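Local structure of extracellular solute-binding protein, family 1 (Bifidobacterium longum subsp. infantis, 6FTH) at residues G150-M155 with A431-Y435; V169-W173 with I314-P320; D325-G331 with Q438-F442. The protein probably captures human milk oligosaccharides outside the cell and hands them to an ABC transporter for uptake. All coordinates share one frame. Residue numbers count along the deposited sequence, not the author numbering.

Contact 1: residues G150-M155 with A431-Y435; sequences GTGQHM and ANKPY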
loop_
_atom_site.group_PDB
_atom_site.type_symbol
_atom_site.label_atom_id
_atom_site.label_comp_id
_atom_site.label_asym_id
_atom_site.label_seq_id
_atom_site.Cartn_x
_atom_site.Cartn_y
_atom_site.Cartn_z
ATOM N N GLY A 150 7.046 -7.278 3.425
ATOM C CA GLY A 150 6.995 -7.538 1.995
ATOM C C GLY A 150 5.971 -6.675 1.293
ATOM O O GLY A 150 5.320 -5.823 1.894
ATOM N N THR A 151 5.831 -6.909 -0.016
ATOM C CA THR A 151 4.910 -6.123 -0.817
ATOM C C THR A 151 3.447 -6.521 -0.581
ATOM O O THR A 151 3.124 -7.636 -0.160
ATOM C CB THR A 151 5.267 -6.145 -2.303
ATOM O OG1 THR A 151 4.310 -5.342 -2.995
ATOM C CG2 THR A 151 5.282 -7.553 -2.859
ATOM N N GLY A 152 2.561 -5.583 -0.871
ATOM C CA GLY A 152 1.140 -5.864 -0.919
ATOM C C GLY A 152 0.647 -6.426 -2.229
ATOM O O GLY A 152 -0.532 -6.795 -2.352
ATOM N N GLN A 153 1.528 -6.508 -3.229
ATOM C CA GLN A 153 1.165 -6.852 -4.591
ATOM C C GLN A 153 1.555 -8.301 -4.885
ATOM O O GLN A 153 2.685 -8.709 -4.594
ATOM C CB GLN A 153 1.932 -5.941 -5.551
ATOM C CG GLN A 153 1.906 -4.486 -5.183
ATOM C CD GLN A 153 0.509 -3.942 -5.065
ATOM O OE1 GLN A 153 -0.370 -4.276 -5.859
ATOM N NE2 GLN A 153 0.302 -3.075 -4.084
ATOM N N HIS A 154 0.628 -9.077 -5.467
ATOM C CA HIS A 154 0.879 -10.476 -5.797
ATOM C C HIS A 154 0.106 -10.875 -7.042
ATOM O O HIS A 154 -0.901 -10.259 -7.387
ATOM C CB HIS A 154 0.472 -11.426 -4.652
ATOM C CG HIS A 154 0.924 -10.924 -3.343
ATOM N ND1 HIS A 154 0.223 -9.971 -2.640
ATOM C CD2 HIS A 154 2.078 -11.123 -2.661
ATOM C CE1 HIS A 154 0.902 -9.636 -1.561
ATOM N NE2 HIS A 154 2.035 -10.308 -1.557
ATOM N N MET A 155 0.580 -11.934 -7.705
ATOM C CA MET A 155 -0.079 -12.518 -8.864
ATOM C C MET A 155 -0.491 -13.932 -8.482
ATOM O O MET A 155 0.361 -14.753 -8.135
ATOM C CB MET A 155 0.885 -12.547 -10.051
ATOM C CG MET A 155 0.287 -13.079 -11.329
ATOM S SD MET A 155 1.517 -13.009 -12.648
ATOM C CE MET A 155 0.547 -13.502 -14.082
ATOM N N ALA A 431 1.851 -15.258 1.301
ATOM C CA ALA A 431 1.752 -14.789 -0.075
ATOM C C ALA A 431 3.063 -14.202 -0.575
ATOM O O ALA A 431 3.288 -14.170 -1.790
ATOM C CB ALA A 431 0.653 -13.743 -0.213
ATOM N N ASN A 432 3.919 -13.725 0.322
ATOM C CA ASN A 432 5.181 -13.124 -0.118
ATOM C C ASN A 432 6.310 -14.130 -0.286
ATOM O O ASN A 432 7.312 -13.801 -0.929
ATOM C CB ASN A 432 5.571 -11.980 0.820
ATOM C CG ASN A 432 4.824 -10.708 0.465
ATOM O OD1 ASN A 432 4.504 -10.486 -0.711
ATOM N ND2 ASN A 432 4.507 -9.873 1.465
ATOM N N LYS A 433 6.185 -15.345 0.232
ATOM C CA LYS A 433 7.286 -16.295 0.116
ATOM C C LYS A 433 7.695 -16.554 -1.328
ATOM O O LYS A 433 8.911 -16.623 -1.589
ATOM C CB LYS A 433 6.958 -17.598 0.861
ATOM C CG LYS A 433 7.006 -17.439 2.358
ATOM C CD LYS A 433 6.547 -18.716 3.052
ATOM C CE LYS A 433 6.577 -18.580 4.574
ATOM N NZ LYS A 433 6.305 -19.891 5.244
ATOM N N PRO A 434 6.782 -16.707 -2.291
ATOM C CA PRO A 434 7.212 -17.024 -3.661
ATOM C C PRO A 434 7.955 -15.884 -4.356
ATOM O O PRO A 434 8.509 -16.122 -5.438
ATOM C CB PRO A 434 5.893 -17.355 -4.384
ATOM C CG PRO A 434 4.959 -17.760 -3.305
ATOM C CD PRO A 434 5.328 -16.858 -2.146
ATOM N N TYR A 435 7.952 -14.667 -3.797
ATOM C CA TYR A 435 8.568 -13.500 -4.424
ATOM C C TYR A 435 9.941 -13.160 -3.867
ATOM O O TYR A 435 10.568 -12.219 -4.363
ATOM C CB TYR A 435 7.638 -12.286 -4.302
ATOM C CG TYR A 435 6.352 -12.573 -5.000
ATOM C CD1 TYR A 435 6.259 -12.543 -6.383
ATOM C CD2 TYR A 435 5.240 -12.942 -4.275
ATOM C CE1 TYR A 435 5.087 -12.879 -7.029
ATOM C CE2 TYR A 435 4.063 -13.268 -4.913
ATOM C CZ TYR A 435 3.981 -13.220 -6.280
ATOM O OH TYR A 435 2.812 -13.559 -6.938
HETATM O O HOH W 1 5.442 -9.629 4.204
#
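The loop 150-153 turns at Thr-151 to Gln-153 and leads toward strand 154-158; across from it lie the C-terminal part of helix 423-432 and the residues after it, up to Tyr-435. The backbones stay well apart: CA to CA, Gly-150 lies 6.2 Å from Asn-432, the closer pair, and His-154 7.2 Å from Ala-431, so side chains must span the gap. Gly-150 CA is also 3.5 Å from Asn-432 ND2; an ideal CB on Gly-150 would fall 2.4 Å from that nitrogen, a clash. Asn-432 reads the loop with both ends of its amide. Asn-432 ND2 donates to Thr-151 O (3.1 Å) and shares water 1 with Gly-150 N, while Asn-432 OD1 accepts from His-154 NE2 (2.6 Å). His-154 ND1 is bonded to Gly-297 O, so both ring nitrogens are engaged. Ala-431 CB lies over one face of the His-154 ring, 4.0 Å from the centroid and 18° off the normal, a CH-pi contact.

The fold explains the third hydrogen bond. In the four-stranded mixed sheet, strand 154-158 runs antiparallel to 311-313, and Met-155 also pairs by its backbone with Ile-314. Yet Met-155 N and Ile-314 O are too far apart for a direct bond. Tyr-435 OH enters this opening, accepting from Met-155 N (2.9 Å, 164°) and making a weak bond with Ile-314 O. Its ring meets His-154 obliquely, with CE2 of Tyr-435 3.7 Å from CD2 of His-154, and stacks with Trp-329. Within the loop, Thr-151 OG1 accepts from Gln-153 N at 3.0 Å, an ST turn, and also bonds Asp-330.

Contact 2: residues V169-W173 with I314-P320; sequences VPTTW and IPVPSAP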
loop_
_atom_site.group_PDB
_atom_site.type_symbol
_atom_site.label_atom_id
_atom_site.label_comp_id
_atom_site.label_asym_id
_atom_site.label_seq_id
_atom_site.Cartn_x
_atom_site.Cartn_y
_atom_site.Cartn_z
ATOM N N VAL A 169 3.193 -24.210 -14.016
ATOM C CA VAL A 169 3.133 -22.764 -13.755
ATOM C C VAL A 169 3.886 -22.034 -14.864
ATOM O O VAL A 169 5.034 -22.402 -15.181
ATOM C CB VAL A 169 3.738 -22.455 -12.379
ATOM C CG1 VAL A 169 3.968 -20.951 -12.229
ATOM C CG2 VAL A 169 2.814 -22.952 -11.303
ATOM N N PRO A 170 3.307 -21.008 -15.486
ATOM C CA PRO A 170 3.990 -20.345 -16.606
ATOM C C PRO A 170 5.113 -19.441 -16.131
ATOM O O PRO A 170 4.983 -18.749 -15.119
ATOM C CB PRO A 170 2.866 -19.524 -17.254
ATOM C CG PRO A 170 1.930 -19.248 -16.113
ATOM C CD PRO A 170 1.941 -20.491 -15.294
ATOM N N THR A 171 6.211 -19.430 -16.898
ATOM C CA THR A 171 7.381 -18.620 -16.554
ATOM C C THR A 171 7.773 -17.610 -17.625
ATOM O O THR A 171 8.755 -16.895 -17.428
ATOM C CB THR A 171 8.601 -19.483 -16.242
ATOM O OG1 THR A 171 9.080 -20.113 -17.438
ATOM C CG2 THR A 171 8.279 -20.521 -15.169
ATOM N N THR A 172 7.030 -17.528 -18.731
ATOM C CA THR A 172 7.233 -16.512 -19.756
ATOM C C THR A 172 5.860 -16.007 -20.201
ATOM O O THR A 172 4.832 -16.661 -19.978
ATOM C CB THR A 172 7.930 -17.085 -21.009
ATOM O OG1 THR A 172 7.029 -18.015 -21.639
ATOM C CG2 THR A 172 9.246 -17.775 -20.675
ATOM N N TRP A 173 5.829 -14.834 -20.849
ATOM C CA TRP A 173 4.574 -14.335 -21.412
ATOM C C TRP A 173 3.937 -15.328 -22.387
ATOM O O TRP A 173 2.704 -15.466 -22.418
ATOM C CB TRP A 173 4.767 -12.982 -22.092
ATOM C CG TRP A 173 4.866 -11.813 -21.140
ATOM C CD1 TRP A 173 4.836 -11.841 -19.773
ATOM C CD2 TRP A 173 5.005 -10.437 -21.508
ATOM N NE1 TRP A 173 4.967 -10.565 -19.266
ATOM C CE2 TRP A 173 5.049 -9.684 -20.312
ATOM C CE3 TRP A 173 5.087 -9.772 -22.728
ATOM C CZ2 TRP A 173 5.190 -8.291 -20.310
ATOM C CZ3 TRP A 173 5.210 -8.395 -22.727
ATOM C CH2 TRP A 173 5.277 -7.673 -21.532
ATOM N N ILE A 314 2.299 -16.840 -7.681
ATOM C CA ILE A 314 3.416 -17.243 -8.532
ATOM C C ILE A 314 4.376 -16.103 -8.828
ATOM O O ILE A 314 3.961 -14.939 -8.957
ATOM C CB ILE A 314 2.957 -17.841 -9.869
ATOM C CG1 ILE A 314 2.067 -16.863 -10.627
ATOM C CG2 ILE A 314 2.292 -19.187 -9.625
ATOM C CD1 ILE A 314 1.815 -17.271 -12.076
ATOM N N PRO A 315 5.653 -16.410 -9.011
ATOM C CA PRO A 315 6.558 -15.409 -9.575
ATOM C C PRO A 315 6.003 -14.917 -10.908
ATOM O O PRO A 315 5.351 -15.663 -11.650
ATOM C CB PRO A 315 7.852 -16.192 -9.777
ATOM C CG PRO A 315 7.750 -17.368 -8.779
ATOM C CD PRO A 315 6.322 -17.710 -8.790
ATOM N N VAL A 316 6.270 -13.660 -11.240
ATOM C CA VAL A 316 5.683 -13.138 -12.478
ATOM C C VAL A 316 6.382 -13.771 -13.678
ATOM O O VAL A 316 7.609 -13.928 -13.662
ATOM C CB VAL A 316 5.772 -11.610 -12.526
ATOM C CG1 VAL A 316 7.216 -11.102 -12.791
ATOM C CG2 VAL A 316 4.789 -11.035 -13.574
ATOM N N PRO A 317 5.662 -14.165 -14.725
ATOM C CA PRO A 317 6.336 -14.651 -15.937
ATOM C C PRO A 317 7.195 -13.575 -16.591
ATOM O O PRO A 317 6.848 -12.387 -16.592
ATOM C CB PRO A 317 5.167 -15.069 -16.843
ATOM C CG PRO A 317 4.074 -15.448 -15.860
ATOM C CD PRO A 317 4.198 -14.370 -14.787
ATOM N N SER A 318 8.328 -14.013 -17.174
ATOM C CA SER A 318 9.272 -13.114 -17.825
ATOM C C SER A 318 8.760 -12.674 -19.193
ATOM O O SER A 318 8.217 -13.474 -19.955
ATOM C CB SER A 318 10.622 -13.814 -18.016
ATOM O OG SER A 318 11.178 -14.278 -16.805
ATOM N N ALA A 319 8.986 -11.408 -19.518
ATOM C CA ALA A 319 8.693 -10.902 -20.844
ATOM C C ALA A 319 9.772 -11.373 -21.819
ATOM O O ALA A 319 10.898 -11.674 -21.418
ATOM C CB ALA A 319 8.691 -9.384 -20.804
ATOM N N PRO A 320 9.467 -11.412 -23.109
ATOM C CA PRO A 320 10.484 -11.779 -24.101
ATOM C C PRO A 320 11.738 -10.919 -23.972
ATOM O O PRO A 320 11.666 -9.694 -23.835
ATOM C CB PRO A 320 9.774 -11.526 -25.438
ATOM C CG PRO A 320 8.331 -11.489 -25.135
ATOM C CD PRO A 320 8.174 -11.061 -23.714
HETATM O O HOH W 2 6.257 -17.967 -12.768
HETATM O O HOH W 3 11.492 -17.007 -17.112
#
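Two backbone hydrogen bonds define the contact. Ser-318 N donates to Thr-171 O (2.9 Å, 170°), and Ser-318 O accepts from Trp-173 N (2.9 Å, 144°). One residue thus bonds to both neighbours of Thr-172, the pattern of an isolated parallel beta bridge, in keeping with end-to-end directions only 32° apart. Thr-172 CA also makes a CA-H...O contact with Ser-318 O (3.2 Å). The bridge falls where helix 173-185 begins: Thr-172 is the N-cap, its OG1 accepting from Glu-175 N. Opposite, residues 315-320 keep phi between -54° and -77° and psi between 134° and 158°, a polyproline II-like course leading away from strand 311-313.

Water continues the polar pairing. Water 2 donates to Pro-170 O (2.8 Å) and Pro-315 O (2.7 Å), and water 3 joins Thr-171 O to Ser-318 OG, which is also bonded to Thr-327.

Apolar contacts fill the two ends. At one, Val-169 CG1 meets Ile-314 CG2 at 3.6 Å. At the other, Ala-319 CB sits 3.6 Å from the centroid of the six-membered ring of Trp-173, 10° off the normal, a clear CH-pi contact, and Pro-320 CD comes to 3.5 Å from CE3 of Trp-173. Between them, Pro-317 CG packs 4.4 Å from Pro-170 CG. Beyond the segments, Trp-173 NE1 bonds Ser-219 and its ring stacks with Tyr-257.

The prolines offer no NH; across the two segments the donor from 314-320 is Ser-318 N, while prolines and alanine offer the carbon surface that covers the start of the helix.

Contact 3: residues D325-G331 with Q438-F442; sequences DKTVWDG and QRSHF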
loop_
_atom_site.group_PDB
_atom_site.type_symbol
_atom_site.label_atom_id
_atom_site.label_comp_id
_atom_site.label_asym_id
_atom_site.label_seq_id
_atom_site.Cartn_x
_atom_site.Cartn_y
_atom_site.Cartn_z
ATOM N N ASP A 325 16.840 -14.139 -14.193
ATOM C CA ASP A 325 17.596 -13.381 -13.207
ATOM C C ASP A 325 17.356 -11.880 -13.314
ATOM O O ASP A 325 17.585 -11.162 -12.337
ATOM C CB ASP A 325 19.089 -13.675 -13.363
ATOM C CG ASP A 325 19.508 -14.993 -12.717
ATOM O OD1 ASP A 325 18.664 -15.667 -12.100
ATOM O OD2 ASP A 325 20.701 -15.352 -12.828
ATOM N N LYS A 326 16.900 -11.389 -14.462
ATOM C CA LYS A 326 16.619 -9.977 -14.658
ATOM C C LYS A 326 15.149 -9.651 -14.433
ATOM O O LYS A 326 14.782 -8.474 -14.441
ATOM C CB LYS A 326 17.053 -9.505 -16.065
ATOM C CG LYS A 326 18.554 -9.489 -16.321
ATOM C CD LYS A 326 18.889 -9.076 -17.793
ATOM C CE LYS A 326 18.865 -10.263 -18.818
ATOM N NZ LYS A 326 17.836 -10.269 -19.983
ATOM N N THR A 327 14.309 -10.666 -14.235
ATOM C CA THR A 327 12.896 -10.463 -13.951
ATOM C C THR A 327 12.751 -10.147 -12.470
ATOM O O THR A 327 13.368 -10.795 -11.621
ATOM C CB THR A 327 12.133 -11.745 -14.291
ATOM O OG1 THR A 327 12.397 -12.142 -15.647
ATOM C CG2 THR A 327 10.623 -11.533 -14.172
ATOM N N VAL A 328 11.936 -9.150 -12.158
ATOM C CA VAL A 328 11.838 -8.626 -10.798
ATOM C C VAL A 328 10.406 -8.792 -10.316
ATOM O O VAL A 328 9.566 -9.335 -11.030
ATOM C CB VAL A 328 12.316 -7.164 -10.708
ATOM C CG1 VAL A 328 13.806 -7.110 -11.088
ATOM C CG2 VAL A 328 11.467 -6.208 -11.606
ATOM N N TRP A 329 10.129 -8.346 -9.091
ATOM C CA TRP A 329 8.768 -8.218 -8.604
ATOM C C TRP A 329 8.697 -6.923 -7.796
ATOM O O TRP A 329 9.720 -6.352 -7.417
ATOM C CB TRP A 329 8.278 -9.466 -7.832
ATOM C CG TRP A 329 6.847 -9.348 -7.446
ATOM C CD1 TRP A 329 6.338 -9.241 -6.176
ATOM C CD2 TRP A 329 5.731 -9.270 -8.336
ATOM N NE1 TRP A 329 4.983 -9.093 -6.226
ATOM C CE2 TRP A 329 4.579 -9.114 -7.539
ATOM C CE3 TRP A 329 5.597 -9.290 -9.727
ATOM C CZ2 TRP A 329 3.319 -8.984 -8.089
ATOM C CZ3 TRP A 329 4.332 -9.157 -10.269
ATOM C CH2 TRP A 329 3.224 -9.007 -9.456
ATOM N N ASP A 330 7.471 -6.454 -7.575
ATOM C CA ASP A 330 7.215 -5.194 -6.884
ATOM C C ASP A 330 8.012 -5.109 -5.591
ATOM O O ASP A 330 8.030 -6.046 -4.794
ATOM C CB ASP A 330 5.701 -5.114 -6.603
ATOM C CG ASP A 330 5.275 -3.808 -5.989
ATOM O OD1 ASP A 330 5.421 -3.657 -4.747
ATOM O OD2 ASP A 330 4.775 -2.945 -6.771
ATOM N N GLY A 331 8.622 -3.948 -5.368
ATOM C CA GLY A 331 9.524 -3.767 -4.256
ATOM C C GLY A 331 8.937 -3.069 -3.053
ATOM O O GLY A 331 9.694 -2.628 -2.179
ATOM N N GLN A 438 12.491 -13.323 -6.870
ATOM C CA GLN A 438 12.467 -12.223 -7.837
ATOM C C GLN A 438 12.821 -10.894 -7.182
ATOM O O GLN A 438 13.500 -10.060 -7.786
ATOM C CB GLN A 438 11.121 -12.140 -8.553
ATOM C CG GLN A 438 11.010 -13.150 -9.657
ATOM C CD GLN A 438 9.682 -13.135 -10.372
ATOM O OE1 GLN A 438 8.664 -12.672 -9.834
ATOM N NE2 GLN A 438 9.681 -13.641 -11.599
ATOM N N ARG A 439 12.404 -10.679 -5.936
ATOM C CA ARG A 439 12.783 -9.440 -5.255
ATOM C C ARG A 439 14.279 -9.359 -5.002
ATOM O O ARG A 439 14.828 -8.251 -4.933
ATOM C CB ARG A 439 11.979 -9.255 -3.963
ATOM C CG ARG A 439 10.544 -8.792 -4.239
ATOM C CD ARG A 439 9.631 -8.793 -3.066
ATOM N NE ARG A 439 10.131 -8.128 -1.862
ATOM C CZ ARG A 439 9.685 -6.965 -1.358
ATOM N NH1 ARG A 439 8.789 -6.248 -1.978
ATOM N NH2 ARG A 439 10.123 -6.524 -0.194
ATOM N N SER A 440 14.969 -10.496 -4.958
ATOM C CA SER A 440 16.409 -10.474 -4.751
ATOM C C SER A 440 17.176 -10.104 -6.003
ATOM O O SER A 440 18.396 -9.939 -5.922
ATOM C CB SER A 440 16.908 -11.826 -4.217
ATOM O OG SER A 440 16.999 -12.817 -5.227
ATOM N N HIS A 441 16.503 -9.923 -7.138
ATOM C CA HIS A 441 17.142 -9.586 -8.403
ATOM C C HIS A 441 17.317 -8.087 -8.604
ATOM O O HIS A 441 17.691 -7.671 -9.708
ATOM C CB HIS A 441 16.306 -10.146 -9.544
ATOM C CG HIS A 441 16.172 -11.637 -9.511
ATOM N ND1 HIS A 441 15.305 -12.317 -10.337
ATOM C CD2 HIS A 441 16.822 -12.582 -8.786
ATOM C CE1 HIS A 441 15.395 -13.610 -10.097
ATOM N NE2 HIS A 441 16.314 -13.801 -9.167
ATOM N N PHE A 442 16.986 -7.269 -7.611
ATOM C CA PHE A 442 17.188 -5.828 -7.715
ATOM C C PHE A 442 17.735 -5.265 -6.410
ATOM O O PHE A 442 17.524 -5.826 -5.322
ATOM C CB PHE A 442 15.912 -5.075 -8.139
ATOM C CG PHE A 442 14.861 -4.980 -7.072
ATOM C CD1 PHE A 442 14.874 -3.945 -6.163
ATOM C CD2 PHE A 442 13.836 -5.903 -6.996
ATOM C CE1 PHE A 442 13.897 -3.825 -5.186
ATOM C CE2 PHE A 442 12.859 -5.787 -6.050
ATOM C CZ PHE A 442 12.882 -4.764 -5.129
HETATM O O HOH W 4 18.116 -7.815 -12.236
#
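His-441 lays one face of its imidazole over the backbone of Asp-325, whose CA is 4.0 Å from the ring centroid and 22° off the normal, a CH-pi contact. In the plane of the same ring, His-441 ND1 donates to Thr-327 O (2.8 Å, 156°), and NE2 bonds Glu-437, so the imidazole is held at both nitrogens. His-441 lies within a type I turn from Arg-439 to Phe-442, at the end of helix 436-439. One residue earlier, a neighbouring backbone bond runs from His-441 N to Gln-438 O at 3.1 Å.

The backbones come closest at Val-328 and Gln-438, CA to CA 4.7 Å. Gln-438 reaches past Thr-327, with its NE2 3.5 Å from CG2 of Thr-327, to donate to Val-316 O. Residues 325-331 belong to the connection between strand 311-313, in one four-stranded sheet, and strand 339-343, in the other; such a passage between lobes is consistent with the two-domain fold of type 2 periplasmic binding proteins.

Farther along, Arg-439 NH1 donates to Asp-330 O (2.9 Å, 145°) and also to Ser-332 O. Phe-442 packs beside it: CZ is 3.6 Å from Gly-331 CA, CE2 is 3.5 Å from Trp-329 O, and CB touches Val-328 CG1 at 4.2 Å. An ideal CB on Gly-331 would lie 2.8 Å from Phe-442 CZ, a clash. Trp-329 N is buried without a hydrogen-bond partner.

Overall arrangement
Along the chain the segments come in the order 150-155, 169-173, 314-320, 325-331, 431-435 and 438-442: contact 2 closes before contact 3 opens, while contacts 1 and 3 interleave. Their centres form a compact triangle, about 15 Å between contacts 1 and 2 and about 12 Å from each to contact 3. Contacts 1 and 2 adjoin the sheet containing strands 154-158 and 311-313, and contact 3 packs against both; successive helices 423-432 and 436-439 supply one side of contacts 1 and 3. Direct bonds join every pair: Met-155 to Ile-314, Gln-153 to Trp-329, Ser-318 to Thr-327. Sequence-distant parts of one lobe are thus knit together beside the passage toward the other lobe's sheet.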